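Local structure of mandelate racemase/muconate lactonizing enzyme/Enolase superfamily (Rhodobacter sphaeroides, 2HZG) at residues 86-89 against 90-94; 96-99 against 100-103; 145-148 against 149-152; 320-323 against 324-327; 334-337 against 338-341. The protein belongs to the enolase superfamily, pairing an N-terminal domain with an enolase-type barrel whose carboxylates bind a sodium ion. One frame throughout, in Å; residues are numbered along the deposited sequence. Where two conformers were deposited one is given.

Interactions 1 and 2 are neighbours in the N-terminal domain: helix 79-92 ends in the first and helix 99-118 starts in the second. They meet directly, Ser93 CB lying 3.8 Å from Ala99 CB. The other three belong to the barrel part. Interaction 3 starts a helix on its outer surface, about 45 Å from interaction 1 between centres, while interaction 4 is a loop turn before strand 327-331. Interaction 5 follows that strand and packs against the N-terminal sheet. The sodium ion of the metal site is held by Asp199, Glu227 and Glu254. None of these three lies in the contacts; the side chains of His101 and Pro334 remain about 13 and 14 Å from a bound sodium ion.

Interaction 1 of 5, residues 86-89 against 90-94; sequences AALV and GYNSM
Asn92 lies across the end of Leu88, one turn earlier in the helix, and a backbone bond joins the same two residues. The main-chain bonds come first. Gly90 N reaches Ala86 O at 2.9 Å, Tyr91 N reaches Ala87 O, and Asn92 N meets Leu88 O at 2.8 Å in a nearly straight bond (169°). Ser93 N still bonds to Val89 O at 2.8 Å, although Ser93 is the first residue to leave helical backbone angles. Leu88 O also takes a weak bond from Tyr91 N, so two backbone donors share it.

Among the side chains, Asn92 ND2 sits 3.7 Å from Leu88 CD1, the amide nitrogen laid obliquely across the CG-CD1 branch. Asn92 CG stays next to its own backbone N (chi1 -75°), which carries the amide back towards the preceding turn. Its ND2 finds a polar partner outside the helix, Ser70 OG. An asparagine suits this place because it can rest on a leucine and still bond to a loop. Val89 and Ser93 meet more loosely, CG1 to CB at 4.3 Å. The small serine follows the turning chain and reaches Arg65 O through its hydroxyl, while the compact valine suits the buried side. Gly90, on the exposed side, adds only backbone.

This is the C-terminal end of helix 79-92. Val89 packs on Leu103 and Ser93 on Ala99, both of the following helix 99-118, and Leu88 touches Gln74 in a loop.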
loop_
_atom_site.group_PDB
_atom_site.type_symbol
_atom_site.label_atom_id
_atom_site.label_comp_id
_atom_site.label_asym_id
_atom_site.label_seq_id
_atom_site.Cartn_x
_atom_site.Cartn_y
_atom_site.Cartn_z
ATOM N N ALA A 86 9.684 12.492 -8.069
ATOM C CA ALA A 86 9.088 11.210 -7.646
ATOM C C ALA A 86 9.876 10.528 -6.509
ATOM O O ALA A 86 9.286 10.025 -5.556
ATOM C CB ALA A 86 8.958 10.263 -8.846
ATOM N N ALA A 87 11.204 10.506 -6.617
ATOM C CA ALA A 87 12.066 9.997 -5.525
ATOM C C ALA A 87 11.905 10.803 -4.227
ATOM O O ALA A 87 11.909 10.236 -3.138
ATOM C CB ALA A 87 13.531 9.962 -5.966
ATOM N N LEU A 88 11.751 12.121 -4.353
ATOM C CA LEU A 88 11.532 13.002 -3.195
ATOM C C LEU A 88 10.218 12.665 -2.476
ATOM O O LEU A 88 10.185 12.539 -1.257
ATOM C CB LEU A 88 11.540 14.487 -3.615
ATOM C CG LEU A 88 11.778 15.541 -2.520
ATOM C CD1 LEU A 88 13.045 15.279 -1.681
ATOM C CD2 LEU A 88 11.876 16.925 -3.161
ATOM N N VAL A 89 9.139 12.526 -3.240
ATOM C CA VAL A 89 7.856 12.059 -2.676
ATOM C C VAL A 89 8.045 10.706 -2.011
ATOM O O VAL A 89 7.582 10.515 -0.902
ATOM C CB VAL A 89 6.744 11.978 -3.749
ATOM C CG1 VAL A 89 5.483 11.269 -3.188
ATOM C CG2 VAL A 89 6.414 13.375 -4.306
ATOM N N GLY A 90 8.728 9.779 -2.688
ATOM C CA GLY A 90 9.050 8.457 -2.149
ATOM C C GLY A 90 9.743 8.500 -0.790
ATOM O O GLY A 90 9.484 7.671 0.083
ATOM N N TYR A 91 10.620 9.482 -0.600
ATOM C CA TYR A 91 11.336 9.618 0.655
ATOM C C TYR A 91 10.501 10.370 1.693
ATOM O O TYR A 91 10.269 9.848 2.800
ATOM C CB TYR A 91 12.695 10.312 0.420
ATOM C CG TYR A 91 13.496 10.511 1.694
ATOM C CD1 TYR A 91 14.255 9.467 2.230
ATOM C CD2 TYR A 91 13.471 11.729 2.372
ATOM C CE1 TYR A 91 14.981 9.638 3.409
ATOM C CE2 TYR A 91 14.191 11.910 3.550
ATOM C CZ TYR A 91 14.947 10.858 4.057
ATOM O OH TYR A 91 15.663 11.033 5.228
ATOM N N ASN A 92 10.064 11.590 1.345
ATOM C CA ASN A 92 9.354 12.483 2.282
ATOM C C ASN A 92 7.967 11.979 2.685
ATOM O O ASN A 92 7.445 12.371 3.731
ATOM C CB ASN A 92 9.187 13.893 1.693
ATOM C CG ASN A 92 10.484 14.709 1.699
ATOM O OD1 ASN A 92 11.435 14.373 2.397
ATOM N ND2 ASN A 92 10.502 15.809 0.933
ATOM N N SER A 93 7.346 11.162 1.829
ATOM C CA SER A 93 5.994 10.632 2.121
ATOM C C SER A 93 6.021 9.106 2.256
ATOM O O SER A 93 5.017 8.432 2.047
ATOM C CB SER A 93 4.993 11.060 1.032
ATOM O OG SER A 93 4.868 12.474 0.978
ATOM N N MET A 94 7.188 8.564 2.585
ATOM C CA MET A 94 7.363 7.112 2.742
ATOM C C MET A 94 6.309 6.444 3.644
ATOM O O MET A 94 5.781 5.378 3.299
ATOM C CB MET A 94 8.784 6.794 3.225
ATOM C CG MET A 94 9.068 5.296 3.454
ATOM S SD MET A 94 10.697 5.125 4.218
ATOM C CE MET A 94 10.410 5.561 5.928
#

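Interaction 2 of 5, residues 96-99 against 100-103; sequences LLQA and PHML
Ala99 O accepts Leu103 N at 2.8 Å as the backbone passes from a type I beta turn, Leu96 to Ala99, straight into helix 99-118. The turn is closed by Ala99 N bonding to Leu96 O, and His101 N bonds to Gln98 O at 3.1 Å across the join. Pro100 suits the first turn, where the helix itself offers no acceptor for an N-H, so a residue without one costs nothing, and a fixed phi of -58° is already helical. Its CD lies 3.5 Å from Ala99 CB, a contact of chain neighbours.

Gln98 and His101 form the polar side, beside apolar contacts such as Leu97 of the second subunit on His101. Their side chains cross at about a right angle, with amide and imidazole planes 88° apart, and do not bond directly. The glutamine chain bends at chi2 (72°), folding its amide back until NE2 is 3.9 Å from His101 CB. One water joins the two: it accepts from Gln98 NE2 at 3.1 Å and lies 2.7 Å from His101 ND1, in the plane of the ring at its edge.

The amide is gripped from several sides, since NE2 also bonds to Ser51 OG and OE1 to the backbone N of Gln98 of the second subunit. With partners at both ends, this buried amide is probably fixed in orientation, and with it the water beside His101.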
loop_
_atom_site.group_PDB
_atom_site.type_symbol
_atom_site.label_atom_id
_atom_site.label_comp_id
_atom_site.label_asym_id
_atom_site.label_seq_id
_atom_site.Cartn_x
_atom_site.Cartn_y
_atom_site.Cartn_z
ATOM N N LEU A 96 3.383 7.504 4.388
ATOM C CA LEU A 96 2.051 7.897 3.967
ATOM C C LEU A 96 1.632 6.883 2.904
ATOM O O LEU A 96 2.007 6.995 1.727
ATOM C CB LEU A 96 2.078 9.352 3.462
ATOM C CG LEU A 96 0.911 9.997 2.703
ATOM C CD1 LEU A 96 -0.449 9.430 3.094
ATOM C CD2 LEU A 96 0.958 11.523 2.820
ATOM N N LEU A 97 0.888 5.863 3.335
ATOM C CA LEU A 97 0.606 4.704 2.469
ATOM C C LEU A 97 -0.050 5.093 1.135
ATOM O O LEU A 97 0.303 4.547 0.090
ATOM C CB LEU A 97 -0.232 3.653 3.225
ATOM C CG LEU A 97 -0.612 2.338 2.507
ATOM C CD1 LEU A 97 0.597 1.653 1.891
ATOM C CD2 LEU A 97 -1.389 1.377 3.484
ATOM N N GLN A 98 -0.974 6.047 1.180
ATOM C CA GLN A 98 -1.696 6.524 -0.013
ATOM C C GLN A 98 -0.795 7.222 -1.047
ATOM O O GLN A 98 -1.199 7.365 -2.213
ATOM C CB GLN A 98 -2.819 7.497 0.398
ATOM C CG GLN A 98 -3.815 7.883 -0.719
ATOM C CD GLN A 98 -4.771 6.750 -1.102
ATOM O OE1 GLN A 98 -4.933 5.792 -0.359
ATOM N NE2 GLN A 98 -5.415 6.869 -2.257
ATOM N N ALA A 99 0.414 7.634 -0.645
ATOM C CA ALA A 99 1.233 8.521 -1.497
ATOM C C ALA A 99 1.383 8.121 -2.995
ATOM O O ALA A 99 1.215 8.974 -3.858
ATOM C CB ALA A 99 2.597 8.809 -0.869
ATOM N N PRO A 100 1.712 6.846 -3.305
ATOM C CA PRO A 100 1.953 6.474 -4.706
ATOM C C PRO A 100 0.752 6.756 -5.623
ATOM O O PRO A 100 0.947 7.056 -6.793
ATOM C CB PRO A 100 2.173 4.958 -4.636
ATOM C CG PRO A 100 2.540 4.678 -3.262
ATOM C CD PRO A 100 1.915 5.701 -2.399
ATOM N N HIS A 101 -0.465 6.646 -5.087
ATOM C CA HIS A 101 -1.679 6.858 -5.881
ATOM C C HIS A 101 -1.851 8.335 -6.212
ATOM O O HIS A 101 -2.192 8.687 -7.347
ATOM C CB HIS A 101 -2.892 6.309 -5.124
ATOM C CG HIS A 101 -3.106 4.842 -5.337
ATOM N ND1 HIS A 101 -4.279 4.200 -4.993
ATOM C CD2 HIS A 101 -2.307 3.900 -5.884
ATOM C CE1 HIS A 101 -4.186 2.921 -5.316
ATOM N NE2 HIS A 101 -3.003 2.716 -5.867
ATOM N N MET A 102 -1.585 9.192 -5.226
ATOM C CA MET A 102 -1.558 10.642 -5.427
ATOM C C MET A 102 -0.421 11.023 -6.386
ATOM O O MET A 102 -0.630 11.780 -7.340
ATOM C CB MET A 102 -1.419 11.379 -4.078
ATOM C CG MET A 102 -1.566 12.929 -4.191
ATOM S SD MET A 102 -3.170 13.471 -4.854
ATOM C CE MET A 102 -2.748 13.987 -6.504
ATOM N N LEU A 103 0.766 10.468 -6.159
ATOM C CA LEU A 103 1.903 10.703 -7.050
ATOM C C LEU A 103 1.649 10.335 -8.525
ATOM O O LEU A 103 2.105 11.030 -9.424
ATOM C CB LEU A 103 3.133 9.950 -6.562
ATOM C CG LEU A 103 4.405 10.011 -7.429
ATOM C CD1 LEU A 103 4.932 11.474 -7.603
ATOM C CD2 LEU A 103 5.466 9.137 -6.805
HETATM O O HOH W 1 -6.672 4.480 -3.696
#

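Interaction 3 of 5, residues 145-148 against 149-152; sequences TPQE and TLER
Thr145 meets Thr149 through a weak backbone bond, Thr149 N to Thr145 O at 3.3 Å. Its side chain stands at the N-cap: OG1 accepts weakly from Glu148 N and donates to Glu148 OE2 at 2.8 Å, on the anti side of the carboxylate. Pro146 follows, a residue suited to a first helical turn because it needs no N-H partner there, and its carbonyl receives Leu150 N at 2.9 Å.

Gln147 carries the main side-chain contact. Bent at chi2 (70°), the chain lies side by side with Leu150 and hands NE2 to Glu151 OE2 at 3.0 Å. The acceptor uses its anti lone pair and lies nearly in the amide plane, although amide and carboxylate are turned 34° apart and the N-H...O angle is only 142°. Glu148 adds its carbonyl, which takes Arg152 N at 2.9 Å while the aliphatic part of Arg152 runs past it. The guanidinium continues to Leu141 O, and Thr149 OG1 bonds to Gln182 and Gly143. The negative charge of Glu148, in the first turn, is probably favoured by the helix N-terminus. Here a capped N-terminus opens the helix of the beta-alpha-beta unit 135-141, 146-158, 163-167, as in enolase-type barrels.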
loop_
_atom_site.group_PDB
_atom_site.type_symbol
_atom_site.label_atom_id
_atom_site.label_comp_id
_atom_site.label_asym_id
_atom_site.label_seq_id
_atom_site.Cartn_x
_atom_site.Cartn_y
_atom_site.Cartn_z
ATOM N N THR A 145 -26.202 -11.993 -15.788
ATOM C CA THR A 145 -26.659 -13.298 -16.268
ATOM C C THR A 145 -25.792 -13.624 -17.464
ATOM O O THR A 145 -25.205 -12.713 -18.065
ATOM C CB THR A 145 -28.152 -13.282 -16.711
ATOM O OG1 THR A 145 -28.304 -12.353 -17.784
ATOM C CG2 THR A 145 -29.087 -12.867 -15.558
ATOM N N PRO A 146 -25.670 -14.917 -17.801
ATOM C CA PRO A 146 -24.923 -15.298 -18.990
ATOM C C PRO A 146 -25.401 -14.677 -20.309
ATOM O O PRO A 146 -24.566 -14.366 -21.163
ATOM C CB PRO A 146 -25.076 -16.824 -19.007
ATOM C CG PRO A 146 -25.213 -17.178 -17.575
ATOM C CD PRO A 146 -26.119 -16.109 -17.057
ATOM N N GLN A 147 -26.715 -14.529 -20.496
ATOM C CA GLN A 147 -27.196 -13.944 -21.740
ATOM C C GLN A 147 -26.721 -12.476 -21.899
ATOM O O GLN A 147 -26.342 -12.057 -23.000
ATOM C CB GLN A 147 -28.726 -14.017 -21.849
ATOM C CG GLN A 147 -29.239 -13.553 -23.219
ATOM C CD GLN A 147 -28.889 -14.544 -24.309
ATOM O OE1 GLN A 147 -28.825 -15.759 -24.056
ATOM N NE2 GLN A 147 -28.661 -14.044 -25.534
ATOM N N GLU A 148 -26.739 -11.713 -20.809
ATOM C CA GLU A 148 -26.199 -10.339 -20.843
ATOM C C GLU A 148 -24.732 -10.345 -21.306
ATOM O O GLU A 148 -24.344 -9.576 -22.180
ATOM C CB GLU A 148 -26.382 -9.665 -19.479
ATOM C CG GLU A 148 -27.866 -9.340 -19.237
ATOM C CD GLU A 148 -28.200 -8.856 -17.827
ATOM O OE1 GLU A 148 -28.531 -7.654 -17.687
ATOM O OE2 GLU A 148 -28.166 -9.670 -16.871
ATOM N N THR A 149 -23.931 -11.255 -20.751
ATOM C CA THR A 149 -22.523 -11.420 -21.148
ATOM C C THR A 149 -22.398 -11.772 -22.628
ATOM O O THR A 149 -21.603 -11.170 -23.336
ATOM C CB THR A 149 -21.828 -12.488 -20.265
ATOM O OG1 THR A 149 -21.770 -11.995 -18.928
ATOM C CG2 THR A 149 -20.411 -12.814 -20.752
ATOM N N LEU A 150 -23.191 -12.747 -23.088
ATOM C CA LEU A 150 -23.214 -13.097 -24.512
ATOM C C LEU A 150 -23.477 -11.849 -25.381
ATOM O O LEU A 150 -22.746 -11.599 -26.341
ATOM C CB LEU A 150 -24.281 -14.180 -24.779
ATOM C CG LEU A 150 -24.435 -14.790 -26.171
ATOM C CD1 LEU A 150 -25.202 -16.116 -26.061
ATOM C CD2 LEU A 150 -25.141 -13.807 -27.139
ATOM N N GLU A 151 -24.509 -11.081 -25.021
ATOM C CA GLU A 151 -24.917 -9.881 -25.788
ATOM C C GLU A 151 -23.804 -8.815 -25.836
ATOM O O GLU A 151 -23.550 -8.200 -26.891
ATOM C CB GLU A 151 -26.192 -9.268 -25.198
ATOM C CG GLU A 151 -27.502 -10.097 -25.399
ATOM C CD GLU A 151 -27.797 -10.423 -26.875
ATOM O OE1 GLU A 151 -27.503 -9.584 -27.763
ATOM O OE2 GLU A 151 -28.307 -11.529 -27.155
ATOM N N ARG A 152 -23.133 -8.620 -24.694
ATOM C CA ARG A 152 -21.947 -7.761 -24.607
ATOM C C ARG A 152 -20.831 -8.201 -25.526
ATOM O O ARG A 152 -20.205 -7.361 -26.194
ATOM C CB ARG A 152 -21.436 -7.682 -23.158
ATOM C CG ARG A 152 -22.427 -6.938 -22.287
ATOM C CD ARG A 152 -22.042 -6.882 -20.835
ATOM N NE ARG A 152 -23.119 -6.239 -20.085
ATOM C CZ ARG A 152 -23.044 -5.897 -18.799
ATOM N NH1 ARG A 152 -21.937 -6.143 -18.103
ATOM N NH2 ARG A 152 -24.069 -5.303 -18.210
#

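Interaction 4 of 5, residues 320-323 against 324-327; sequences AGLE and ADRI
Glu323 and Arg326 extend side by side from a type I beta turn, Leu322 to Asp325, in the loop that leads into strand 327-331 of the barrel. Both side chains point the same way, yet their flat ends are steeply turned, with carboxylate and guanidinium planes 75° apart. Glu323 OE2 lies in the guanidinium plane at its edge, forming a long salt bridge to Arg326 NH2 at 3.8 Å. The same guanidinium nitrogen comes closer to the aliphatic part of the glutamate, 3.4 Å from NH2 to Glu323 CG.

As modelled, Glu323 O lies over one face of the guanidinium, offset toward its rim, and the angle to NE is too poor for a hydrogen bond; its close approach to this side chain is doubtful. Long, flexible and charged, both residues suit an exposed turn where the pairing need not be tight.

The turn itself is weakly closed by Asp325 N to Leu322 O at 3.2 Å. Asp325 then centres an inverse gamma turn, in which Arg326 N bonds weakly to Ala324 O. Leu322 touches Gln295 of helix 284-297. Asp325 is buried, a compact acid whose carboxylate is satisfied within the fold: its OD2 accepts the backbone N-H of Tyr301.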
loop_
_atom_site.group_PDB
_atom_site.type_symbol
_atom_site.label_atom_id
_atom_site.label_comp_id
_atom_site.label_asym_id
_atom_site.label_seq_id
_atom_site.Cartn_x
_atom_site.Cartn_y
_atom_site.Cartn_z
ATOM N N ALA A 320 4.882 1.977 -25.708
ATOM C CA ALA A 320 4.668 2.531 -27.048
ATOM C C ALA A 320 5.718 2.011 -28.033
ATOM O O ALA A 320 5.402 1.643 -29.158
ATOM C CB ALA A 320 4.701 4.060 -27.006
ATOM N N GLY A 321 6.974 1.982 -27.600
ATOM C CA GLY A 321 8.071 1.608 -28.485
ATOM C C GLY A 321 8.371 0.130 -28.524
ATOM O O GLY A 321 9.307 -0.281 -29.203
ATOM N N LEU A 322 7.582 -0.674 -27.810
ATOM C CA LEU A 322 7.745 -2.128 -27.839
ATOM C C LEU A 322 6.801 -2.761 -28.861
ATOM O O LEU A 322 5.646 -3.099 -28.561
ATOM C CB LEU A 322 7.541 -2.729 -26.445
ATOM C CG LEU A 322 8.397 -2.156 -25.318
ATOM C CD1 LEU A 322 8.087 -2.935 -24.037
ATOM C CD2 LEU A 322 9.897 -2.210 -25.647
ATOM N N GLU A 323 7.302 -2.897 -30.088
ATOM C CA GLU A 323 6.467 -3.262 -31.203
ATOM C C GLU A 323 5.744 -4.595 -31.034
ATOM O O GLU A 323 4.581 -4.702 -31.419
ATOM C CB GLU A 323 7.274 -3.259 -32.492
ATOM C CG GLU A 323 6.390 -3.452 -33.725
ATOM C CD GLU A 323 7.135 -3.253 -35.033
ATOM O OE1 GLU A 323 8.368 -3.008 -35.009
ATOM O OE2 GLU A 323 6.470 -3.334 -36.083
ATOM N N ALA A 324 6.414 -5.589 -30.447
ATOM C CA ALA A 324 5.857 -6.933 -30.340
ATOM C C ALA A 324 4.812 -7.055 -29.229
ATOM O O ALA A 324 3.970 -7.944 -29.277
ATOM C CB ALA A 324 6.974 -7.991 -30.166
ATOM N N ASP A 325 4.865 -6.169 -28.233
ATOM C CA ASP A 325 3.820 -6.139 -27.203
ATOM C C ASP A 325 2.604 -5.419 -27.757
ATOM O O ASP A 325 2.357 -4.253 -27.473
ATOM C CB ASP A 325 4.355 -5.549 -25.894
ATOM C CG ASP A 325 5.268 -6.536 -25.156
ATOM O OD1 ASP A 325 5.702 -7.535 -25.757
ATOM O OD2 ASP A 325 5.551 -6.336 -23.980
ATOM N N ARG A 326 1.863 -6.142 -28.583
ATOM C CA ARG A 326 0.886 -5.525 -29.484
ATOM C C ARG A 326 -0.513 -5.403 -28.941
ATOM O O ARG A 326 -1.308 -4.673 -29.481
ATOM C CB ARG A 326 0.838 -6.278 -30.817
ATOM C CG ARG A 326 2.146 -6.194 -31.550
ATOM C CD ARG A 326 2.024 -6.357 -33.074
ATOM N NE ARG A 326 3.310 -6.089 -33.727
ATOM C CZ ARG A 326 4.296 -6.984 -33.851
ATOM N NH1 ARG A 326 4.146 -8.220 -33.369
ATOM N NH2 ARG A 326 5.440 -6.645 -34.452
ATOM N N ILE A 327 -0.862 -6.130 -27.907
ATOM C CA ILE A 327 -2.228 -5.958 -27.437
ATOM C C ILE A 327 -2.312 -4.878 -26.335
ATOM O O ILE A 327 -1.338 -4.653 -25.602
ATOM C CB ILE A 327 -2.873 -7.281 -27.028
ATOM C CG1 ILE A 327 -2.608 -7.586 -25.581
ATOM C CG2 ILE A 327 -2.398 -8.448 -27.948
ATOM C CD1 ILE A 327 -3.812 -8.138 -24.946
#

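Interaction 5 of 5, residues 334-337 against 338-341; sequences PQQL and ALDI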
loop_
_atom_site.group_PDB
_atom_site.type_symbol
_atom_site.label_atom_id
_atom_site.label_comp_id
_atom_site.label_asym_id
_atom_site.label_seq_id
_atom_site.Cartn_x
_atom_site.Cartn_y
_atom_site.Cartn_z
ATOM N N PRO A 334 -17.118 2.459 -20.882
ATOM C CA PRO A 334 -16.870 3.290 -19.703
ATOM C C PRO A 334 -18.077 4.177 -19.347
ATOM O O PRO A 334 -18.914 4.476 -20.220
ATOM C CB PRO A 334 -15.649 4.137 -20.110
ATOM C CG PRO A 334 -15.712 4.217 -21.586
ATOM C CD PRO A 334 -16.374 2.930 -22.071
ATOM N N GLN A 335 -18.170 4.582 -18.080
ATOM C CA GLN A 335 -19.142 5.592 -17.682
ATOM C C GLN A 335 -18.923 6.882 -18.470
ATOM O O GLN A 335 -17.828 7.152 -18.944
ATOM C CB GLN A 335 -19.080 5.902 -16.184
ATOM C CG GLN A 335 -19.358 4.705 -15.285
ATOM C CD GLN A 335 -20.685 4.039 -15.576
ATOM O OE1 GLN A 335 -21.675 4.698 -15.898
ATOM N NE2 GLN A 335 -20.710 2.729 -15.463
ATOM N N GLN A 336 -19.989 7.657 -18.615
ATOM C CA GLN A 336 -19.942 8.911 -19.355
ATOM C C GLN A 336 -18.841 9.842 -18.850
ATOM O O GLN A 336 -18.233 10.568 -19.645
ATOM C CB GLN A 336 -21.295 9.645 -19.300
ATOM C CG GLN A 336 -21.394 10.755 -20.372
ATOM C CD GLN A 336 -21.365 10.178 -21.769
ATOM O OE1 GLN A 336 -22.039 9.187 -22.046
ATOM N NE2 GLN A 336 -20.595 10.785 -22.658
ATOM N N LEU A 337 -18.599 9.835 -17.535
ATOM C CA LEU A 337 -17.534 10.659 -16.962
ATOM C C LEU A 337 -16.234 10.426 -17.700
ATOM O O LEU A 337 -15.612 11.378 -18.149
ATOM C CB LEU A 337 -17.346 10.404 -15.449
ATOM C CG LEU A 337 -16.087 11.001 -14.789
ATOM C CD1 LEU A 337 -15.938 12.515 -15.005
ATOM C CD2 LEU A 337 -16.051 10.657 -13.285
ATOM N N ALA A 338 -15.839 9.159 -17.839
ATOM C CA ALA A 338 -14.569 8.802 -18.481
ATOM C C ALA A 338 -14.484 9.264 -19.933
ATOM O O ALA A 338 -13.428 9.754 -20.372
ATOM C CB ALA A 338 -14.323 7.294 -18.382
ATOM N N LEU A 339 -15.586 9.084 -20.671
ATOM C CA LEU A 339 -15.737 9.608 -22.041
ATOM C C LEU A 339 -15.548 11.131 -22.082
ATOM O O LEU A 339 -14.837 11.645 -22.948
ATOM C CB LEU A 339 -17.116 9.224 -22.639
ATOM C CG LEU A 339 -17.436 7.725 -22.828
ATOM C CD1 LEU A 339 -18.865 7.498 -23.338
ATOM C CD2 LEU A 339 -16.438 7.057 -23.786
ATOM N N ASP A 340 -16.159 11.841 -21.136
ATOM C CA ASP A 340 -16.227 13.316 -21.201
ATOM C C ASP A 340 -14.953 13.996 -20.750
ATOM O O ASP A 340 -14.751 15.190 -21.031
ATOM C CB ASP A 340 -17.371 13.839 -20.338
ATOM C CG ASP A 340 -18.748 13.514 -20.912
ATOM O OD1 ASP A 340 -18.823 12.848 -21.981
ATOM O OD2 ASP A 340 -19.749 13.915 -20.258
ATOM N N ILE A 341 -14.087 13.244 -20.060
ATOM C CA ILE A 341 -12.865 13.822 -19.455
ATOM C C ILE A 341 -11.918 14.424 -20.500
ATOM O O ILE A 341 -11.286 15.445 -20.255
ATOM C CB ILE A 341 -12.128 12.795 -18.519
ATOM C CG1 ILE A 341 -12.737 12.838 -17.098
ATOM C CG2 ILE A 341 -10.592 13.072 -18.466
ATOM C CD1 ILE A 341 -12.274 11.629 -16.158
#
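Pro334 packs on Ala338 and Leu339 at the start of the short helix 336-340, which follows strand 327-331 of the enolase-type barrel and has Gln335 at its N-cap position. Pro334 CB lies 3.8 Å from Ala338 CB, and CG lies 3.7 Å from Leu339 CD2. Proline and leucine side chains cross at about a right angle, the rigid ring touching the CD2 branch, and the small alanine lets the ring come close. Further along, Leu337 CD1 meets Ile341 CG1 at 3.8 Å. The leucine holds CG anti to the backbone N (chi1 168°), which brings CD1 toward Ile341. Both residues also pack on Leu13 of strand 5-14, and Ile341 touches strand 27-35, so branched aliphatics suit this face between barrel and N-terminal sheet.

Outside this apolar part the backbone is held unevenly. Asp340 N bonds to Gln336 O at 2.9 Å, whereas Leu339 N to Gln335 O and Ile341 N to Leu337 O are weak. Gln335 is tied to the N-terminal part of the chain, NE2 to Asp23 OD2 and its backbone N to Ser25 OG.

At the polar edge, Gln336 bends at chi2 and crosses Asp340 obliquely, its amide 51° from the carboxylate plane. A glutamine is long enough to span the turn to an aspartate. Carboxylate oxygen OD2 of Asp340 bonds to Tyr374 OH of helix 368-374. Gln336 NE2 reaches the other oxygen, Asp340 OD1, at 2.8 Å and 169°, arriving on the syn side but out of the carboxylate plane.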